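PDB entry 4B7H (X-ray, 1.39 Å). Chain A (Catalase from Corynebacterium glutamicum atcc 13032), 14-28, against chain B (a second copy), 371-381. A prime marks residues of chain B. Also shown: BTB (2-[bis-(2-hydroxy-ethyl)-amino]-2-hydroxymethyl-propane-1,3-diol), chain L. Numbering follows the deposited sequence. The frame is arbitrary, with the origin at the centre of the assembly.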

# COMPACT_ATOMS: atom_id res chain seq x y z
N MET A 14 6.07 5.17 -23.49
CA MET A 14 7.02 6.27 -23.56
C MET A 14 6.41 7.53 -24.18
O MET A 14 5.81 7.48 -25.26
CB MET A 14 8.26 5.85 -24.34
CG MET A 14 9.37 6.89 -24.31
SD MET A 14 10.96 6.30 -24.92
CE MET A 14 10.55 5.86 -26.61
N ARG A 15 6.56 8.65 -23.49
CA ARG A 15 6.13 9.95 -24.01
C ARG A 15 7.02 10.43 -25.14
O ARG A 15 8.20 10.08 -25.20
CB ARG A 15 6.19 11.01 -22.90
CG ARG A 15 5.19 10.84 -21.78
CD ARG A 15 5.26 12.05 -20.85
NE ARG A 15 4.28 11.97 -19.78
CZ ARG A 15 4.57 11.70 -18.51
NH1 ARG A 15 5.82 11.49 -18.12
NH2 ARG A 15 3.59 11.66 -17.62
N PRO A 16 6.46 11.27 -26.03
CA PRO A 16 7.35 11.97 -26.97
C PRO A 16 8.23 12.97 -26.23
O PRO A 16 7.94 13.33 -25.08
CB PRO A 16 6.37 12.70 -27.89
CG PRO A 16 5.16 12.91 -27.05
CD PRO A 16 5.06 11.71 -26.15
N LYS A 17 9.32 13.38 -26.86
CA LYS A 17 10.14 14.45 -26.32
C LYS A 17 9.30 15.73 -26.26
O LYS A 17 8.58 16.06 -27.21
CB LYS A 17 11.39 14.64 -27.18
CG LYS A 17 12.50 15.47 -26.54
CD LYS A 17 13.79 15.39 -27.36
CE LYS A 17 14.85 16.35 -26.83
NZ LYS A 17 15.88 16.63 -27.86
N LEU A 18 9.38 16.43 -25.13
CA LEU A 18 8.60 17.63 -24.90
C LEU A 18 9.53 18.81 -24.66
O LEU A 18 10.66 18.66 -24.20
CB LEU A 18 7.68 17.43 -23.69
CG LEU A 18 6.70 16.25 -23.78
CD1 LEU A 18 6.04 15.98 -22.44
CD2 LEU A 18 5.64 16.52 -24.85
N SER A 19 9.05 20.00 -25.00
CA SER A 19 9.82 21.21 -24.76
C SER A 19 8.86 22.33 -24.39
O SER A 19 7.67 22.10 -24.16
CB SER A 19 10.62 21.59 -26.00
OG SER A 19 9.75 21.84 -27.09
N GLY A 20 9.37 23.55 -24.32
CA GLY A 20 8.57 24.68 -23.90
C GLY A 20 8.62 24.79 -22.40
O GLY A 20 9.69 24.86 -21.80
N ASN A 21 7.44 24.79 -21.79
CA ASN A 21 7.35 24.89 -20.35
C ASN A 21 6.75 23.63 -19.75
O ASN A 21 6.09 22.86 -20.45
CB ASN A 21 6.50 26.10 -19.95
CG ASN A 21 7.01 27.39 -20.56
OD1 ASN A 21 6.25 28.13 -21.20
ND2 ASN A 21 8.28 27.67 -20.37
N THR A 22 7.00 23.42 -18.47
CA THR A 22 6.43 22.27 -17.78
C THR A 22 4.94 22.49 -17.48
O THR A 22 4.43 23.63 -17.52
CB THR A 22 7.20 21.99 -16.48
OG1 THR A 22 7.36 23.22 -15.76
CG2 THR A 22 8.57 21.40 -16.80
N THR A 23 4.25 21.39 -17.19
CA THR A 23 2.85 21.43 -16.80
C THR A 23 2.69 20.67 -15.51
O THR A 23 3.48 19.77 -15.20
CB THR A 23 1.91 20.77 -17.85
OG1 THR A 23 2.11 19.35 -17.87
CG2 THR A 23 2.14 21.34 -19.24
N ARG A 24 1.66 21.03 -14.74
CA ARG A 24 1.23 20.19 -13.63
C ARG A 24 0.66 18.88 -14.17
O ARG A 24 0.51 18.70 -15.38
CB ARG A 24 0.21 20.90 -12.75
CG ARG A 24 0.76 22.16 -12.10
CD ARG A 24 0.01 22.54 -10.83
NE ARG A 24 -1.42 22.26 -10.91
CZ ARG A 24 -2.33 23.12 -11.37
NH1 ARG A 24 -1.97 24.32 -11.81
NH2 ARG A 24 -3.61 22.77 -11.39
N HIS A 25 0.32 17.97 -13.27
CA HIS A 25 -0.14 16.66 -13.71
C HIS A 25 -1.57 16.66 -14.25
O HIS A 25 -2.00 15.68 -14.85
CB HIS A 25 0.07 15.63 -12.60
CG HIS A 25 1.51 15.47 -12.22
ND1 HIS A 25 1.91 14.80 -11.08
CD2 HIS A 25 2.64 15.90 -12.83
CE1 HIS A 25 3.23 14.81 -11.02
NE2 HIS A 25 3.70 15.47 -12.07
N ASN A 26 -2.29 17.77 -14.07
CA ASN A 26 -3.58 17.97 -14.74
C ASN A 26 -3.40 18.60 -16.12
O ASN A 26 -4.36 18.77 -16.86
CB ASN A 26 -4.54 18.82 -13.90
CG ASN A 26 -4.19 20.30 -13.94
OD1 ASN A 26 -3.01 20.67 -13.99
ND2 ASN A 26 -5.21 21.16 -13.93
N GLY A 27 -2.17 18.94 -16.48
CA GLY A 27 -1.90 19.55 -17.78
C GLY A 27 -1.84 21.07 -17.81
O GLY A 27 -1.51 21.64 -18.85
N ALA A 28 -2.13 21.74 -16.69
CA ALA A 28 -2.06 23.21 -16.64
C ALA A 28 -0.61 23.68 -16.55
O ALA A 28 0.23 23.00 -15.97
CB ALA A 28 -2.87 23.74 -15.48
N ARG B 371 -5.85 11.33 -17.09
CA ARG B 371 -4.91 12.03 -17.96
C ARG B 371 -5.62 13.14 -18.73
O ARG B 371 -6.73 12.93 -19.21
CB ARG B 371 -4.29 11.08 -18.98
CG ARG B 371 -3.58 9.91 -18.41
CD ARG B 371 -2.62 9.36 -19.45
NE ARG B 371 -3.25 8.72 -20.60
CZ ARG B 371 -3.52 7.42 -20.65
NH1 ARG B 371 -3.25 6.66 -19.60
NH2 ARG B 371 -4.07 6.88 -21.73
N PRO B 372 -4.98 14.30 -18.87
CA PRO B 372 -5.59 15.34 -19.71
C PRO B 372 -5.46 15.02 -21.19
O PRO B 372 -4.88 14.00 -21.57
CB PRO B 372 -4.77 16.59 -19.37
CG PRO B 372 -3.45 16.06 -18.95
CD PRO B 372 -3.74 14.76 -18.23
N ILE B 373 -6.01 15.88 -22.04
CA ILE B 373 -5.91 15.64 -23.47
C ILE B 373 -4.56 16.07 -24.04
O ILE B 373 -4.12 15.52 -25.04
CB ILE B 373 -7.08 16.24 -24.27
CG1 ILE B 373 -7.18 17.76 -24.05
CG2 ILE B 373 -8.39 15.53 -23.92
CD1 ILE B 373 -8.16 18.44 -24.98
N ASN B 374 -3.92 17.05 -23.39
CA ASN B 374 -2.59 17.50 -23.78
C ASN B 374 -1.49 16.68 -23.07
O ASN B 374 -1.75 16.06 -22.03
CB ASN B 374 -2.42 19.01 -23.52
CG ASN B 374 -2.73 19.41 -22.05
OD1 ASN B 374 -3.66 18.90 -21.43
ND2 ASN B 374 -1.94 20.35 -21.51
N GLU B 375 -0.28 16.66 -23.64
CA GLU B 375 0.85 15.97 -23.01
C GLU B 375 1.26 16.66 -21.71
O GLU B 375 1.33 17.89 -21.63
CB GLU B 375 2.06 15.89 -23.96
CG GLU B 375 1.86 14.98 -25.17
CD GLU B 375 1.98 13.48 -24.85
OE1 GLU B 375 2.41 13.12 -23.74
OE2 GLU B 375 1.64 12.66 -25.73
N VAL B 376 1.55 15.86 -20.69
CA VAL B 376 2.08 16.36 -19.42
C VAL B 376 3.61 16.43 -19.51
O VAL B 376 4.27 15.44 -19.85
CB VAL B 376 1.63 15.46 -18.26
CG1 VAL B 376 2.39 15.78 -16.98
CG2 VAL B 376 0.12 15.60 -18.06
N ASN B 377 4.17 17.61 -19.23
CA ASN B 377 5.61 17.83 -19.22
C ASN B 377 6.06 18.05 -17.78
O ASN B 377 5.95 19.15 -17.24
CB ASN B 377 5.97 19.04 -20.09
CG ASN B 377 7.46 19.24 -20.22
OD1 ASN B 377 8.24 18.38 -19.83
ND2 ASN B 377 7.87 20.37 -20.79
N THR B 378 6.56 16.99 -17.16
CA THR B 378 6.88 17.03 -15.74
C THR B 378 8.23 16.41 -15.46
O THR B 378 8.69 15.54 -16.21
CB THR B 378 5.80 16.27 -14.93
OG1 THR B 378 6.01 16.46 -13.53
CG2 THR B 378 5.82 14.76 -15.24
N TYR B 379 8.85 16.85 -14.36
CA TYR B 379 10.08 16.24 -13.87
C TYR B 379 9.81 15.14 -12.83
O TYR B 379 10.74 14.46 -12.38
CB TYR B 379 11.03 17.31 -13.31
CG TYR B 379 11.66 18.13 -14.41
CD1 TYR B 379 12.77 17.66 -15.10
CD2 TYR B 379 11.12 19.35 -14.80
CE1 TYR B 379 13.35 18.39 -16.13
CE2 TYR B 379 11.70 20.09 -15.82
CZ TYR B 379 12.80 19.61 -16.48
OH TYR B 379 13.36 20.35 -17.50
N SER B 380 8.54 14.97 -12.45
CA SER B 380 8.19 13.85 -11.57
C SER B 380 8.50 12.53 -12.28
O SER B 380 8.43 12.43 -13.51
CB SER B 380 6.72 13.89 -11.17
OG SER B 380 6.44 15.03 -10.37
N ARG B 381 8.82 11.52 -11.48
CA ARG B 381 9.27 10.24 -12.02
C ARG B 381 9.00 9.12 -11.04
O ARG B 381 8.69 9.36 -9.86
CB ARG B 381 10.77 10.30 -12.31
CG ARG B 381 11.62 10.33 -11.04
CD ARG B 381 13.11 10.35 -11.34
NE ARG B 381 13.90 10.09 -10.14
CZ ARG B 381 15.17 9.72 -10.14
NH1 ARG B 381 15.82 9.58 -11.30
NH2 ARG B 381 15.79 9.48 -8.99
C1 BTB L . 1.20 9.69 -23.33
O1 BTB L . 2.35 10.47 -23.39
C2 BTB L . 1.44 8.42 -24.09
C3 BTB L . 1.69 8.68 -25.54
O3 BTB L . 1.31 9.97 -25.90
C4 BTB L . 2.65 7.72 -23.53
O4 BTB L . 2.91 6.62 -24.34
N BTB L . 0.28 7.52 -24.00
C5 BTB L . 0.01 7.10 -22.64
C6 BTB L . -0.08 5.60 -22.64
O6 BTB L . -0.28 5.14 -21.34
C7 BTB L . -0.91 8.13 -24.59
C8 BTB L . -1.82 7.06 -25.12
O8 BTB L . -1.14 6.27 -26.05
O HOH W 1 6.58 10.92 -15.33
O HOH W 2 1.96 12.96 -21.15
O HOH W 3 5.04 18.94 -13.16

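Neither stretch forms a regular helix or strand, yet together they bury 870 Å², and the contact turns on Asn377′, the residue most covered. Its backbone is read twice by Thr23: Thr23 N donates to Asn377′ O at 2.8 Å, and Asn377′ N donates to Thr23 OG1 at 3.0 Å. A threonine hydroxyl thus stands in for a backbone acceptor, and the same OG1 donates to Arg24 O at 3.0 Å. The CA-to-CB bond of Asn377′ points toward chain A, and with chi1 t its ND2 makes a weak hydrogen bond to Asn21 O, 3.1 Å. Leu18 adds apolar cover, its CD1 lying 3.9 Å from Asn377′ CB.

His25 is the second anchor. In rotamer m its ring end comes nearer than its CA-to-CB bond suggests, and NE2 meets Thr378′ OG1 near the ring plane in a 2.9 Å hydrogen bond. Val376′ fills the space beside it, CG1 being 4.2 Å from His25 CD2.

The turn from Arg24 to Gly27 ends where a side chain cannot fit: a CB on Gly27 would clash with Asn374′ OD1, and phi of 96° itself favours glycine. Asn374′ ND2 donates a hydrogen bond to Gly27 O at 3.0 Å.

Between Arg15 and Glu375′, charge is bridged by solvent: one water accepts from Arg15 NE (2.9 Å) and donates to Glu375′ OE1 (2.6 Å).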